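PDB 3I1I: homoserine O-acetyltransferase from Bacillus anthracis str. 'Ames Ancestor', which probably transfers an acetyl group from acetyl-CoA to the hydroxyl of L-homoserine. Local coordinates for residues G73-Y86 and I358-N370. Sequence-based numbering, arbitrary orientation. Where two conformers were deposited one is given.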
ATOM      1  N   GLY A  73      31.829   5.169   2.117  1.00 25.27           N
ATOM      2  CA  GLY A  73      32.421   6.251   1.360  1.00 25.14           C
ATOM      3  C   GLY A  73      32.686   7.530   2.138  1.00 25.87           C
ATOM      4  O   GLY A  73      33.522   8.326   1.727  1.00 26.12           O
ATOM      5  N   LEU A  74      31.939   7.761   3.225  1.00 26.78           N
ATOM      6  CA  LEU A  74      32.111   8.962   4.076  1.00 26.80           C
ATOM      7  C   LEU A  74      33.073   8.741   5.222  1.00 26.39           C
ATOM      8  O   LEU A  74      33.632   9.700   5.743  1.00 26.79           O
ATOM      9  CB  LEU A  74      30.781   9.386   4.717  1.00 27.03           C
ATOM     10  CG  LEU A  74      29.947  10.448   4.013  1.00 28.49           C
ATOM     11  CD1 LEU A  74      28.620  10.614   4.766  1.00 25.78           C
ATOM     12  CD2 LEU A  74      30.711  11.792   3.804  1.00 25.83           C
ATOM     13  N   ILE A  75      33.173   7.495   5.682  1.00 26.15           N
ATOM     14  CA  ILE A  75      33.872   7.195   6.910  1.00 25.98           C
ATOM     15  C   ILE A  75      35.111   6.382   6.624  1.00 26.70           C
ATOM     16  O   ILE A  75      35.002   5.272   6.096  1.00 27.22           O
ATOM     17  CB  ILE A  75      33.019   6.343   7.860  1.00 25.88           C
ATOM     18  CG1 ILE A  75      31.671   7.026   8.143  1.00 26.01           C
ATOM     19  CG2 ILE A  75      33.788   6.071   9.152  1.00 22.82           C
ATOM     20  CD1 ILE A  75      30.592   6.084   8.738  1.00 22.85           C
ATOM     21  N   GLY A  76      36.272   6.914   7.010  1.00 26.83           N
ATOM     22  CA  GLY A  76      37.526   6.172   6.988  1.00 26.94           C
ATOM     23  C   GLY A  76      38.735   7.099   6.880  1.00 27.63           C
ATOM     24  O   GLY A  76      38.585   8.326   6.887  1.00 27.17           O
ATOM     25  N   PRO A  77      39.944   6.515   6.744  1.00 27.98           N
ATOM     26  CA  PRO A  77      41.209   7.253   6.686  1.00 28.18           C
ATOM     27  C   PRO A  77      41.207   8.249   5.563  1.00 28.25           C
ATOM     28  O   PRO A  77      40.961   7.882   4.428  1.00 28.54           O
ATOM     29  CB  PRO A  77      42.243   6.163   6.419  1.00 27.99           C
ATOM     30  CG  PRO A  77      41.618   4.909   6.948  1.00 28.67           C
ATOM     31  CD  PRO A  77      40.159   5.063   6.639  1.00 28.25           C
ATOM     32  N   GLY A  78      41.438   9.515   5.881  1.00 28.35           N
ATOM     33  CA  GLY A  78      41.423  10.545   4.853  1.00 28.36           C
ATOM     34  C   GLY A  78      40.070  10.903   4.258  1.00 28.54           C
ATOM     35  O   GLY A  78      40.018  11.712   3.368  1.00 28.05           O
ATOM     36  N   LYS A  79      38.976  10.331   4.760  1.00 29.06           N
ATOM     37  CA  LYS A  79      37.646  10.628   4.240  1.00 29.32           C
ATOM     38  C   LYS A  79      36.977  11.790   5.000  1.00 28.81           C
ATOM     39  O   LYS A  79      37.543  12.360   5.931  1.00 28.45           O
ATOM     40  CB  LYS A  79      36.779   9.349   4.255  1.00 29.91           C
ATOM     41  CG  LYS A  79      37.326   8.247   3.319  1.00 30.97           C
ATOM     42  CD  LYS A  79      36.474   6.963   3.343  1.00 33.32           C
ATOM     43  CE  LYS A  79      36.938   5.927   2.286  1.00 32.91           C
ATOM     44  NZ  LYS A  79      36.403   4.540   2.550  1.00 34.09           N
ATOM     45  N   ALA A  80      35.760  12.134   4.601  1.00 28.19           N
ATOM     46  CA  ALA A  80      35.094  13.320   5.137  1.00 27.94           C
ATOM     47  C   ALA A  80      34.918  13.237   6.650  1.00 27.10           C
ATOM     48  O   ALA A  80      34.976  14.245   7.327  1.00 26.80           O
ATOM     49  CB  ALA A  80      33.722  13.520   4.439  1.00 27.56           C
ATOM     50  N   ILE A  81      34.596  12.037   7.131  1.00 26.63           N
ATOM     51  CA  ILE A  81      34.565  11.709   8.548  1.00 25.64           C
ATOM     52  C   ILE A  81      35.818  10.859   8.716  1.00 25.73           C
ATOM     53  O   ILE A  81      35.823   9.636   8.525  1.00 25.47           O
ATOM     54  CB  ILE A  81      33.311  10.940   8.904  1.00 25.10           C
ATOM     55  CG1 ILE A  81      32.079  11.750   8.526  1.00 24.02           C
ATOM     56  CG2 ILE A  81      33.297  10.591  10.384  1.00 25.56           C
ATOM     57  CD1 ILE A  81      30.806  11.005   8.651  1.00 19.84           C
ATOM     58  N   ASP A  82      36.897  11.550   9.013  1.00 26.06           N
ATOM     59  CA  ASP A  82      38.235  10.993   8.960  1.00 26.62           C
ATOM     60  C   ASP A  82      38.587  10.188  10.225  1.00 26.88           C
ATOM     61  O   ASP A  82      38.818  10.752  11.307  1.00 26.77           O
ATOM     62  CB  ASP A  82      39.202  12.159   8.768  1.00 26.55           C
ATOM     63  CG  ASP A  82      40.617  11.721   8.495  1.00 28.81           C
ATOM     64  OD1 ASP A  82      40.896  10.499   8.410  1.00 31.21           O
ATOM     65  OD2 ASP A  82      41.461  12.636   8.376  1.00 30.70           O
ATOM     66  N   THR A  83      38.647   8.874  10.081  1.00 27.38           N
ATOM     67  CA  THR A  83      39.000   7.996  11.199  1.00 28.19           C
ATOM     68  C   THR A  83      40.488   8.074  11.657  1.00 29.10           C
ATOM     69  O   THR A  83      40.829   7.508  12.697  1.00 29.15           O
ATOM     70  CB  THR A  83      38.677   6.536  10.872  1.00 28.01           C
ATOM     71  OG1 THR A  83      39.351   6.159   9.658  1.00 29.48           O
ATOM     72  CG2 THR A  83      37.191   6.356  10.713  1.00 26.13           C
ATOM     73  N   ASN A  84      41.362   8.785  10.934  1.00 29.61           N
ATOM     74  CA  ASN A  84      42.678   9.132  11.509  1.00 30.34           C
ATOM     75  C   ASN A  84      42.540  10.241  12.535  1.00 30.69           C
ATOM     76  O   ASN A  84      43.483  10.559  13.234  1.00 31.58           O
ATOM     77  CB  ASN A  84      43.679   9.623  10.462  1.00 30.16           C
ATOM     78  CG  ASN A  84      44.005   8.599   9.457  1.00 31.10           C
ATOM     79  OD1 ASN A  84      44.140   7.418   9.784  1.00 34.47           O
ATOM     80  ND2 ASN A  84      44.144   9.028   8.200  1.00 30.16           N
ATOM     81  N   GLN A  85      41.376  10.857  12.610  1.00 31.51           N
ATOM     82  CA  GLN A  85      41.167  11.994  13.503  1.00 31.26           C
ATOM     83  C   GLN A  85      40.044  11.795  14.494  1.00 29.74           C
ATOM     84  O   GLN A  85      40.120  12.276  15.618  1.00 30.74           O
ATOM     85  CB  GLN A  85      40.827  13.161  12.640  1.00 32.46           C
ATOM     86  CG  GLN A  85      41.065  14.454  13.293  1.00 37.26           C
ATOM     87  CD  GLN A  85      40.833  15.585  12.330  1.00 42.11           C
ATOM     88  OE1 GLN A  85      41.154  15.481  11.125  1.00 42.96           O
ATOM     89  NE2 GLN A  85      40.271  16.688  12.846  1.00 45.09           N
ATOM     90  N   TYR A  86      39.001  11.077  14.096  1.00 27.86           N
ATOM     91  CA  TYR A  86      37.824  10.916  14.941  1.00 26.39           C
ATOM     92  C   TYR A  86      37.636   9.462  15.398  1.00 26.06           C
ATOM     93  O   TYR A  86      38.025   8.501  14.715  1.00 24.98           O
ATOM     94  CB  TYR A  86      36.574  11.397  14.195  1.00 25.74           C
ATOM     95  CG  TYR A  86      36.592  12.876  13.922  1.00 24.76           C
ATOM     96  CD1 TYR A  86      36.541  13.759  14.959  1.00 24.54           C
ATOM     97  CD2 TYR A  86      36.668  13.386  12.625  1.00 25.38           C
ATOM     98  CE1 TYR A  86      36.576  15.104  14.759  1.00 26.90           C
ATOM     99  CE2 TYR A  86      36.702  14.763  12.404  1.00 26.72           C
ATOM    100  CZ  TYR A  86      36.650  15.614  13.487  1.00 28.65           C
ATOM    101  OH  TYR A  86      36.676  16.987  13.364  1.00 32.68           O
ATOM    102  N   ILE A 358      27.035  10.354  -1.634  1.00 27.17           N
ATOM    103  CA  ILE A 358      28.016  10.899  -0.726  1.00 26.93           C
ATOM    104  C   ILE A 358      28.834  11.994  -1.362  1.00 25.80           C
ATOM    105  O   ILE A 358      29.079  13.003  -0.740  1.00 26.03           O
ATOM    106  CB  ILE A 358      28.930   9.702  -0.231  1.00 27.83           C
ATOM    107  CG1 ILE A 358      28.357   9.192   1.063  1.00 28.50           C
ATOM    108  CG2 ILE A 358      30.436  10.049  -0.109  1.00 26.81           C
ATOM    109  CD1 ILE A 358      26.913   8.851   0.980  1.00 30.47           C
ATOM    110  N   HIS A 359      29.221  11.836  -2.613  1.00 25.10           N
ATOM    111  CA  HIS A 359      30.022  12.854  -3.299  0.60 25.05           C
ATOM    112  C   HIS A 359      29.351  14.205  -3.312  1.00 24.30           C
ATOM    113  O   HIS A 359      30.007  15.221  -3.359  1.00 24.24           O
ATOM    114  CB  HIS A 359      30.428  12.431  -4.733  0.60 25.22           C
ATOM    115  CG  HIS A 359      29.290  12.286  -5.701  0.60 26.23           C
ATOM    116  ND1 HIS A 359      28.391  11.233  -5.651  0.60 26.09           N
ATOM    117  CD2 HIS A 359      28.939  13.033  -6.779  0.60 25.33           C
ATOM    118  CE1 HIS A 359      27.523  11.355  -6.644  0.60 25.59           C
ATOM    119  NE2 HIS A 359      27.840  12.431  -7.350  0.60 24.40           N
ATOM    120  N   LEU A 360      28.029  14.225  -3.238  1.00 23.87           N
ATOM    121  CA  LEU A 360      27.288  15.517  -3.327  1.00 23.21           C
ATOM    122  C   LEU A 360      27.430  16.401  -2.073  1.00 22.47           C
ATOM    123  O   LEU A 360      27.245  17.623  -2.153  1.00 20.79           O
ATOM    124  CB  LEU A 360      25.801  15.289  -3.661  1.00 22.45           C
ATOM    125  CG  LEU A 360      25.518  14.647  -5.036  1.00 23.87           C
ATOM    126  CD1 LEU A 360      24.034  14.299  -5.211  1.00 20.35           C
ATOM    127  CD2 LEU A 360      26.017  15.557  -6.197  1.00 19.43           C
ATOM    128  N   PHE A 361      27.775  15.787  -0.941  1.00 22.29           N
ATOM    129  CA  PHE A 361      27.853  16.517   0.338  1.00 22.99           C
ATOM    130  C   PHE A 361      29.074  16.236   1.235  1.00 23.97           C
ATOM    131  O   PHE A 361      29.180  16.847   2.302  1.00 23.59           O
ATOM    132  CB  PHE A 361      26.555  16.340   1.171  1.00 22.58           C
ATOM    133  CG  PHE A 361      26.215  14.903   1.535  1.00 21.62           C
ATOM    134  CD1 PHE A 361      26.579  14.381   2.770  1.00 20.40           C
ATOM    135  CD2 PHE A 361      25.490  14.083   0.647  1.00 22.21           C
ATOM    136  CE1 PHE A 361      26.261  13.072   3.123  1.00 20.30           C
ATOM    137  CE2 PHE A 361      25.169  12.758   0.993  1.00 20.61           C
ATOM    138  CZ  PHE A 361      25.540  12.261   2.232  1.00 21.69           C
ATOM    139  N   GLU A 362      29.981  15.335   0.828  1.00 24.51           N
ATOM    140  CA  GLU A 362      31.120  14.984   1.691  1.00 25.22           C
ATOM    141  C   GLU A 362      31.982  16.213   1.999  1.00 24.65           C
ATOM    142  O   GLU A 362      32.493  16.368   3.097  1.00 23.69           O
ATOM    143  CB  GLU A 362      31.973  13.893   1.061  1.00 25.68           C
ATOM    144  CG  GLU A 362      32.740  14.348  -0.173  1.00 30.25           C
ATOM    145  CD  GLU A 362      33.374  13.203  -0.959  1.00 35.38           C
ATOM    146  OE1 GLU A 362      33.710  12.153  -0.364  1.00 40.31           O
ATOM    147  OE2 GLU A 362      33.561  13.367  -2.183  1.00 39.92           O
ATOM    148  N   LYS A 363      32.129  17.101   1.038  1.00 24.76           N
ATOM    149  CA  LYS A 363      32.969  18.264   1.275  1.00 25.68           C
ATOM    150  C   LYS A 363      32.342  19.204   2.329  1.00 24.66           C
ATOM    151  O   LYS A 363      33.044  19.787   3.151  1.00 24.69           O
ATOM    152  CB  LYS A 363      33.221  18.998  -0.024  1.00 25.96           C
ATOM    153  CG  LYS A 363      34.157  20.169   0.133  1.00 30.99           C
ATOM    154  CD  LYS A 363      34.406  20.888  -1.229  1.00 36.87           C
ATOM    155  CE  LYS A 363      35.274  22.175  -1.053  1.00 40.11           C
ATOM    156  NZ  LYS A 363      34.886  23.279  -2.022  1.00 43.49           N
ATOM    157  N   LYS A 364      31.016  19.323   2.307  1.00 23.56           N
ATOM    158  CA  LYS A 364      30.301  20.101   3.294  1.00 22.90           C
ATOM    159  C   LYS A 364      30.399  19.471   4.683  1.00 22.76           C
ATOM    160  O   LYS A 364      30.576  20.197   5.671  1.00 23.16           O
ATOM    161  CB  LYS A 364      28.837  20.245   2.908  1.00 23.06           C
ATOM    162  CG  LYS A 364      28.053  21.219   3.778  1.00 24.14           C
ATOM    163  CD  LYS A 364      28.703  22.587   3.807  1.00 24.11           C
ATOM    164  CE  LYS A 364      27.730  23.692   4.041  1.00 26.68           C
ATOM    165  NZ  LYS A 364      28.441  24.946   4.527  1.00 30.07           N
ATOM    166  N   VAL A 365      30.275  18.144   4.770  1.00 21.51           N
ATOM    167  CA  VAL A 365      30.339  17.480   6.043  1.00 21.58           C
ATOM    168  C   VAL A 365      31.698  17.790   6.699  1.00 22.93           C
ATOM    169  O   VAL A 365      31.796  18.223   7.864  1.00 21.54           O
ATOM    170  CB  VAL A 365      30.107  15.967   5.884  1.00 21.89           C
ATOM    171  CG1 VAL A 365      30.654  15.172   7.062  1.00 17.81           C
ATOM    172  CG2 VAL A 365      28.570  15.692   5.669  1.00 21.96           C
ATOM    173  N   TYR A 366      32.743  17.587   5.916  1.00 24.07           N
ATOM    174  CA  TYR A 366      34.101  17.826   6.356  1.00 24.95           C
ATOM    175  C   TYR A 366      34.261  19.235   6.921  1.00 24.41           C
ATOM    176  O   TYR A 366      34.757  19.402   7.995  1.00 24.97           O
ATOM    177  CB  TYR A 366      35.050  17.624   5.168  1.00 25.64           C
ATOM    178  CG  TYR A 366      36.453  17.959   5.496  1.00 27.69           C
ATOM    179  CD1 TYR A 366      37.241  17.083   6.246  1.00 29.19           C
ATOM    180  CD2 TYR A 366      36.989  19.188   5.123  1.00 31.35           C
ATOM    181  CE1 TYR A 366      38.550  17.425   6.596  1.00 31.07           C
ATOM    182  CE2 TYR A 366      38.298  19.524   5.452  1.00 32.81           C
ATOM    183  CZ  TYR A 366      39.064  18.634   6.174  1.00 32.36           C
ATOM    184  OH  TYR A 366      40.337  18.996   6.487  1.00 37.68           O
ATOM    185  N   GLU A 367      33.835  20.240   6.176  1.00 24.42           N
ATOM    186  CA  GLU A 367      33.905  21.648   6.608  0.60 24.28           C
ATOM    187  C   GLU A 367      33.147  21.853   7.922  1.00 24.12           C
ATOM    188  O   GLU A 367      33.602  22.551   8.821  1.00 24.11           O
ATOM    189  CB  GLU A 367      33.343  22.551   5.489  0.60 24.24           C
ATOM    190  CG  GLU A 367      33.042  24.036   5.806  0.60 26.71           C
ATOM    191  CD  GLU A 367      32.368  24.772   4.591  0.60 31.49           C
ATOM    192  OE1 GLU A 367      31.382  25.522   4.770  0.60 31.88           O
ATOM    193  OE2 GLU A 367      32.818  24.570   3.439  0.60 33.98           O
ATOM    194  N   PHE A 368      31.980  21.238   8.038  1.00 23.83           N
ATOM    195  CA  PHE A 368      31.141  21.410   9.204  1.00 24.12           C
ATOM    196  C   PHE A 368      31.737  20.755  10.455  1.00 24.21           C
ATOM    197  O   PHE A 368      31.693  21.327  11.547  1.00 23.60           O
ATOM    198  CB  PHE A 368      29.757  20.846   8.921  1.00 23.93           C
ATOM    199  CG  PHE A 368      28.744  21.245   9.909  1.00 23.84           C
ATOM    200  CD1 PHE A 368      28.223  22.514   9.894  1.00 25.48           C
ATOM    201  CD2 PHE A 368      28.296  20.361  10.858  1.00 24.49           C
ATOM    202  CE1 PHE A 368      27.253  22.907  10.825  1.00 26.21           C
ATOM    203  CE2 PHE A 368      27.334  20.755  11.789  1.00 25.30           C
ATOM    204  CZ  PHE A 368      26.821  22.021  11.763  1.00 24.95           C
ATOM    205  N   LEU A 369      32.338  19.590  10.284  1.00 25.00           N
ATOM    206  CA  LEU A 369      33.026  18.919  11.381  1.00 25.86           C
ATOM    207  C   LEU A 369      34.219  19.738  11.892  1.00 27.80           C
ATOM    208  O   LEU A 369      34.638  19.578  13.032  1.00 27.74           O
ATOM    209  CB  LEU A 369      33.481  17.529  10.958  1.00 25.10           C
ATOM    210  CG  LEU A 369      32.345  16.538  10.727  1.00 24.77           C
ATOM    211  CD1 LEU A 369      32.914  15.208  10.200  1.00 21.87           C
ATOM    212  CD2 LEU A 369      31.480  16.344  12.024  1.00 18.61           C
ATOM    213  N   ASN A 370      34.732  20.631  11.054  1.00 30.07           N
ATOM    214  CA  ASN A 370      35.828  21.510  11.421  1.00 31.97           C
ATOM    215  C   ASN A 370      35.446  22.918  11.829  1.00 32.99           C
ATOM    216  O   ASN A 370      36.285  23.664  12.230  1.00 33.23           O
ATOM    217  CB  ASN A 370      36.813  21.573  10.261  1.00 32.52           C
ATOM    218  CG  ASN A 370      37.587  20.306  10.143  1.00 34.99           C
ATOM    219  OD1 ASN A 370      38.329  19.964  11.063  1.00 39.12           O
ATOM    220  ND2 ASN A 370      37.391  19.561   9.053  1.00 36.74           N
TER
HETATM  221  O   HOH W   1      34.348  10.903   2.095  1.00 28.12           O
HETATM  222  O   HOH W   2      34.821   9.018  -0.971  1.00 46.46           O
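L74 reaches into the groove formed by I358, F361 and E362 at the start of helix 362-370, and each carbon of its branch finds a different neighbour. Its CB, on a bond heading neither toward nor away from the helix, has no partner in 358-370 within 4.2 Å; the branch beyond it carries the contact. CG rests 3.6 Å from CG1 of I358, CD1 reaches CE1 of F361 at 3.8 Å, the two side chains crossing nearly at right angles, and CD2 lies against CB and CA of E362. F361 occupies the N-cap position, and its CG, set between the backbone N and the carbonyl carbon (chi1 60°), places the ring whose CE1 meets L74.

A80 makes the closest backbone approach to the helix. Its CB sits 3.4 Å from the carbonyl O of E362 and also touches CB of E362, while its O lies at the ring edge of Y366, near the ring plane, 3.8 Å from CD1. N370 ND2 covers one face of the same ring, 3.4 Å above its centre. Further along, I81 CG1 packs against both V365 CG1 and L369 CD1, the latter at 3.9 Å. Y86 OH lies 3.3 Å from L369 O.

No clear direct hydrogen bond joins the two segments; polar linkage comes through water. One water donates to G73 O and, at 2.8 Å, to E362 OE1, and accepts from A80 N, tying the loop to the carboxylate at the first turn of the helix.

The contact thus sets L74, A80 and I81, from the loop carrying the weakly bonded strands 75-76 and 81-82, against helix 362-370, the last helix of the chain. Both pack on the central sheet of the alpha/beta hydrolase fold: I81 and L369 touch I45 of strand 44-48, I81 and V365 meet M152 of strand 150-154, and F361 packs on I313 of strand 309-313.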